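Local coordinates for protein chloromuconate cycloisomerase (Rhodococcus opacus, PDB 4M0X) that belongs to the enolase superfamily, pairing an enolase-type N-terminal domain with a TIM-barrel-like domain that binds a manganese ion, at residues R280-A285 / A311-T316; I270-S275 / S304-I309. All blocks are in the same frame, centred on the assembly; numbering follows the deposited sequence.

Both contacts lie within the C-terminal barrel-like domain, their centres about 9 Å apart, and both use helix 304-316: contact 2 its beginning (304-309), contact 1 its end (311-316). Along the chain the order is 270-275, 280-285, 304-309, 311-316, so the segments alternate between the two contacts. Helix 272-275 and helix 278-291 follow one another and lie against successive parts of the same long helix. The two contacts also touch directly: I284 CG2 packs on I270 CD1 at 3.7 Å, and Y314 OH probably hydrogen-bonds I270 O. Together they join the end of strand 267-270, and what follows it, to helix 304-316 inside one domain.

Contact 1 of 2, residues R280-A285 / A311-T316; sequences RAREIA and AQLYGT
A buried, mainly apolar helix-to-helix contact joins A281 and R282 of helix 278-291 to L313 and T316 of helix 304-316, two successive long helices of the barrel domain with strand 294-297 between them in sequence. Their axes approach to 11.0 Å and run nearly the same way, 30° apart, a wide spacing that L313 spans. With CG anti to the backbone N (chi1 172°), L313 sends its two methyl branches to neighbouring residues of the other helix. L313 CD1 meets the aliphatic part of R282, 3.6 Å from R282 CG, while L313 CD2 reaches the methyl group of A281, 3.9 Å from A281 CB. A281 and L313 also both rest on I272, so the short helix 272-275 covers part of the same apolar patch.

R282 bends at its second and third torsions, which turns its guanidinium away from the leucine and toward the end of helix 304-316. There a water joins the two segments: it accepts a weak bond from R282 NH1 at 2.7 Å and donates to T316 O at 3.0 Å. T316 O has a further partner in R131 NE. The side chain of T316 turns back on its own helix, its OG1 donating to a lone pair of L313 O at 2.9 Å, in the carbonyl plane. The same oxygen accepts from T316 N, so two donors from one residue grip it near the helix terminus.

Helix 278-291 also meets another copy of the protein, where R280 NH2 makes a salt bridge to E289 OE2 of the second subunit. Two neighbouring helices running nearly the same way, with strand 294-297 linking them in sequence, fit the repeating beta-alpha order of the beta/alpha barrel expected for this domain of the enolase superfamily.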
loop_
_atom_site.group_PDB
_atom_site.type_symbol
_atom_site.label_atom_id
_atom_site.label_comp_id
_atom_site.label_asym_id
_atom_site.label_seq_id
_atom_site.Cartn_x
_atom_site.Cartn_y
_atom_site.Cartn_z
ATOM N N ARG A 280 13.476 0.479 29.160
ATOM C CA ARG A 280 13.199 0.886 27.772
ATOM C C ARG A 280 14.138 0.214 26.785
ATOM O O ARG A 280 13.680 -0.359 25.799
ATOM C CB ARG A 280 13.257 2.403 27.600
ATOM C CG ARG A 280 12.206 3.154 28.388
ATOM C CD ARG A 280 10.824 2.747 27.916
ATOM N NE ARG A 280 9.799 3.668 28.391
ATOM C CZ ARG A 280 8.484 3.427 28.360
ATOM N NH1 ARG A 280 8.005 2.282 27.861
ATOM N NH2 ARG A 280 7.641 4.337 28.843
ATOM N N ALA A 281 15.444 0.236 27.078
ATOM C CA ALA A 281 16.407 -0.522 26.262
ATOM C C ALA A 281 15.981 -1.984 26.060
ATOM O O ALA A 281 15.978 -2.430 24.912
ATOM C CB ALA A 281 17.824 -0.419 26.802
ATOM N N ARG A 282 15.608 -2.730 27.115
ATOM C CA ARG A 282 15.122 -4.095 26.883
ATOM C C ARG A 282 13.881 -4.120 26.011
ATOM O O ARG A 282 13.747 -5.009 25.164
ATOM C CB ARG A 282 14.865 -4.920 28.155
ATOM C CG ARG A 282 15.792 -6.117 28.309
ATOM C CD ARG A 282 15.222 -7.516 28.083
ATOM N NE ARG A 282 14.903 -7.870 26.693
ATOM C CZ ARG A 282 14.584 -9.118 26.322
ATOM N NH1 ARG A 282 14.571 -10.094 27.222
ATOM N NH2 ARG A 282 14.296 -9.412 25.060
ATOM N N GLU A 283 12.984 -3.160 26.209
ATOM C CA GLU A 283 11.742 -3.170 25.469
ATOM C C GLU A 283 12.057 -3.049 23.988
ATOM O O GLU A 283 11.511 -3.795 23.191
ATOM C CB GLU A 283 10.761 -2.089 25.958
ATOM C CG GLU A 283 10.051 -2.454 27.269
ATOM C CD GLU A 283 9.148 -1.333 27.829
ATOM O OE1 GLU A 283 8.352 -1.579 28.796
ATOM O OE2 GLU A 283 9.225 -0.196 27.286
ATOM N N ILE A 284 12.961 -2.142 23.622
ATOM C CA ILE A 284 13.422 -2.009 22.230
ATOM C C ILE A 284 13.976 -3.330 21.700
ATOM O O ILE A 284 13.702 -3.731 20.568
ATOM C CB ILE A 284 14.438 -0.861 22.045
ATOM C CG1 ILE A 284 13.779 0.484 22.337
ATOM C CG2 ILE A 284 15.015 -0.822 20.642
ATOM C CD1 ILE A 284 14.774 1.613 22.505
ATOM N N ALA A 285 14.698 -4.038 22.538
ATOM C CA ALA A 285 15.253 -5.290 22.108
ATOM C C ALA A 285 14.126 -6.317 21.989
ATOM O O ALA A 285 14.147 -7.174 21.092
ATOM C CB ALA A 285 16.345 -5.755 23.070
ATOM N N ALA A 311 26.598 -4.147 30.146
ATOM C CA ALA A 311 27.120 -5.499 29.955
ATOM C C ALA A 311 26.130 -6.537 30.491
ATOM O O ALA A 311 25.888 -7.579 29.867
ATOM C CB ALA A 311 28.486 -5.654 30.610
ATOM N N GLN A 312 25.535 -6.235 31.637
ATOM C CA GLN A 312 24.542 -7.131 32.206
ATOM C C GLN A 312 23.304 -7.208 31.304
ATOM O O GLN A 312 22.850 -8.301 30.965
ATOM C CB GLN A 312 24.199 -6.738 33.641
ATOM C CG GLN A 312 25.169 -7.321 34.648
ATOM C CD GLN A 312 24.874 -6.907 36.070
ATOM O OE1 GLN A 312 23.712 -6.827 36.484
ATOM N NE2 GLN A 312 25.923 -6.641 36.832
ATOM N N LEU A 313 22.777 -6.054 30.909
ATOM C CA LEU A 313 21.680 -6.008 29.939
ATOM C C LEU A 313 21.949 -6.961 28.775
ATOM O O LEU A 313 21.180 -7.909 28.526
ATOM C CB LEU A 313 21.489 -4.585 29.410
ATOM C CG LEU A 313 20.500 -4.449 28.255
ATOM C CD1 LEU A 313 19.095 -4.840 28.710
ATOM C CD2 LEU A 313 20.499 -3.031 27.726
ATOM N N TYR A 314 23.070 -6.708 28.086
ATOM C CA TYR A 314 23.452 -7.447 26.889
ATOM C C TYR A 314 23.573 -8.936 27.185
ATOM O O TYR A 314 23.220 -9.758 26.357
ATOM C CB TYR A 314 24.740 -6.893 26.294
ATOM C CG TYR A 314 24.752 -5.394 25.996
ATOM C CD1 TYR A 314 23.582 -4.637 26.053
ATOM C CD2 TYR A 314 25.937 -4.741 25.606
ATOM C CE1 TYR A 314 23.587 -3.280 25.770
ATOM C CE2 TYR A 314 25.942 -3.371 25.317
ATOM C CZ TYR A 314 24.761 -2.648 25.409
ATOM O OH TYR A 314 24.708 -1.290 25.134
ATOM N N GLY A 315 24.051 -9.286 28.370
ATOM C CA GLY A 315 24.045 -10.677 28.795
ATOM C C GLY A 315 22.655 -11.276 29.074
ATOM O O GLY A 315 22.490 -12.511 29.020
ATOM N N THR A 316 21.658 -10.449 29.401
ATOM C CA THR A 316 20.326 -11.000 29.575
ATOM C C THR A 316 19.646 -11.182 28.231
ATOM O O THR A 316 18.712 -11.927 28.111
ATOM C CB THR A 316 19.381 -10.183 30.514
ATOM O OG1 THR A 316 18.880 -9.022 29.851
ATOM C CG2 THR A 316 20.047 -9.783 31.825
HETATM O O HOH W 1 16.105 -10.940 29.272
#

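Contact 2 of 2, residues I270-S275 / S304-I309; sequences IKIPKS and SVMGAI
K271 NZ is gripped by two groups, a salt bridge to D247 OD1 and a hydrogen bond to A299 O; the residue itself comes just before I272 and P273, which meet helix 304-316 near its start, while its side chain leads away from the contact. D247 is a ligand of the manganese ion, so K271 belongs to the second shell of the metal site; the side chain of P273 is about 12 Å from the metal. The carbonyl of K271 is held too: S275 OG donates to K271 O at 2.8 Å, nearly along the C=O axis, tying the end of the short helix 272-275 back to the residue before it.

Across the contact the partners are apolar. M306 swings out from its helix, CG opposite the backbone N across the first torsion (172°), then folds at the next two, and this brings the sulfur up to I272 and P273 together. M306 SD lies 3.7 Å from I272 CB and 3.8 Å from I272 CG2, with the methyl CE following along the same branch. From the proline side, P273 CD comes within 4.0 Å of M306 SD, while CG of the ring faces both M306 CG and SD. The other branch of I272 points elsewhere: its CD1 touches I309 CG2 at 4.1 Å, the two side chains crossing at about a right angle. I272 therefore spans one turn of the helix, its CB and CG2 on M306 and its CD1 on I309.

T109 of helix 101-118 touches I272, M306 and I309 alike, extending the patch toward the N-terminal part of the chain. M306 N, meanwhile, is bonded to E49 OE1. The chemistry implies a division of labour: dispersion contacts around a buried sulfur join the two segments, while directional bonds hold the backbone turn and tie the neighbouring lysine to the manganese site.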
loop_
_atom_site.group_PDB
_atom_site.type_symbol
_atom_site.label_atom_id
_atom_site.label_comp_id
_atom_site.label_asym_id
_atom_site.label_seq_id
_atom_site.Cartn_x
_atom_site.Cartn_y
_atom_site.Cartn_z
ATOM N N ILE A 270 21.500 -1.465 20.336
ATOM C CA ILE A 270 20.896 -1.261 21.641
ATOM C C ILE A 270 21.876 -0.563 22.595
ATOM O O ILE A 270 23.057 -0.918 22.645
ATOM C CB ILE A 270 20.417 -2.597 22.225
ATOM C CG1 ILE A 270 19.513 -3.326 21.221
ATOM C CG2 ILE A 270 19.739 -2.380 23.577
ATOM C CD1 ILE A 270 18.142 -2.711 21.022
ATOM N N LYS A 271 21.388 0.436 23.339
ATOM C CA LYS A 271 22.232 1.288 24.193
ATOM C C LYS A 271 21.327 1.882 25.228
ATOM O O LYS A 271 20.280 2.382 24.859
ATOM C CB LYS A 271 22.798 2.471 23.417
ATOM C CG LYS A 271 23.939 2.220 22.458
ATOM C CD LYS A 271 24.656 3.540 22.163
ATOM C CE LYS A 271 24.192 4.196 20.872
ATOM N NZ LYS A 271 25.206 4.069 19.787
ATOM N N ILE A 272 21.738 1.870 26.497
ATOM C CA ILE A 272 20.904 2.390 27.570
ATOM C C ILE A 272 20.661 3.917 27.557
ATOM O O ILE A 272 19.506 4.343 27.504
ATOM C CB ILE A 272 21.358 1.890 28.953
ATOM C CG1 ILE A 272 21.095 0.402 29.057
ATOM C CG2 ILE A 272 20.585 2.583 30.069
ATOM C CD1 ILE A 272 21.470 -0.189 30.392
ATOM N N PRO A 273 21.733 4.741 27.580
ATOM C CA PRO A 273 21.572 6.200 27.677
ATOM C C PRO A 273 20.550 6.753 26.684
ATOM O O PRO A 273 19.621 7.461 27.046
ATOM C CB PRO A 273 22.963 6.726 27.303
ATOM C CG PRO A 273 23.886 5.613 27.596
ATOM C CD PRO A 273 23.117 4.387 27.220
ATOM N N LYS A 274 20.734 6.402 25.430
ATOM C CA LYS A 274 19.916 6.897 24.351
ATOM C C LYS A 274 18.416 6.499 24.426
ATOM O O LYS A 274 17.577 7.160 23.806
ATOM C CB LYS A 274 20.617 6.538 23.035
ATOM C CG LYS A 274 19.808 5.897 21.945
ATOM C CD LYS A 274 20.311 4.506 21.610
ATOM C CE LYS A 274 20.054 4.266 20.129
ATOM N NZ LYS A 274 20.177 2.869 19.652
ATOM N N SER A 275 18.093 5.459 25.203
ATOM C CA SER A 275 16.714 4.949 25.348
ATOM C C SER A 275 16.118 5.441 26.625
ATOM O O SER A 275 14.968 5.114 26.935
ATOM C CB SER A 275 16.659 3.426 25.453
ATOM O OG SER A 275 17.534 2.805 24.545
ATOM N N SER A 304 33.144 2.595 32.942
ATOM C CA SER A 304 32.744 1.313 33.508
ATOM C C SER A 304 31.443 1.344 34.298
ATOM O O SER A 304 30.816 0.296 34.462
ATOM C CB SER A 304 33.861 0.707 34.326
ATOM O OG SER A 304 34.847 0.215 33.434
ATOM N N VAL A 305 31.026 2.526 34.760
ATOM C CA VAL A 305 29.754 2.635 35.483
ATOM C C VAL A 305 28.531 2.209 34.634
ATOM O O VAL A 305 27.812 1.271 35.018
ATOM C CB VAL A 305 29.537 4.037 36.085
ATOM C CG1 VAL A 305 28.211 4.111 36.860
ATOM C CG2 VAL A 305 30.716 4.432 36.962
ATOM N N MET A 306 28.299 2.885 33.501
ATOM C CA MET A 306 27.229 2.533 32.553
ATOM C C MET A 306 27.570 1.248 31.765
ATOM O O MET A 306 26.689 0.415 31.490
ATOM C CB MET A 306 26.939 3.723 31.604
ATOM C CG MET A 306 25.979 3.474 30.424
ATOM S SD MET A 306 24.258 3.109 30.848
ATOM C CE MET A 306 23.735 4.575 31.751
ATOM N N GLY A 307 28.856 1.092 31.434
ATOM C CA GLY A 307 29.351 -0.097 30.754
ATOM C C GLY A 307 29.009 -1.384 31.478
ATOM O O GLY A 307 28.531 -2.344 30.853
ATOM N N ALA A 308 29.249 -1.408 32.789
ATOM C CA ALA A 308 28.806 -2.526 33.645
ATOM C C ALA A 308 27.286 -2.850 33.583
ATOM O O ALA A 308 26.936 -4.006 33.414
ATOM C CB ALA A 308 29.265 -2.329 35.085
ATOM N N ILE A 309 26.394 -1.866 33.706
ATOM C CA ILE A 309 24.958 -2.188 33.697
ATOM C C ILE A 309 24.579 -2.644 32.292
ATOM O O ILE A 309 23.904 -3.656 32.132
ATOM C CB ILE A 309 24.029 -1.074 34.310
ATOM C CG1 ILE A 309 22.576 -1.500 34.349
ATOM C CG2 ILE A 309 24.069 0.251 33.550
ATOM C CD1 ILE A 309 22.344 -2.877 34.928
#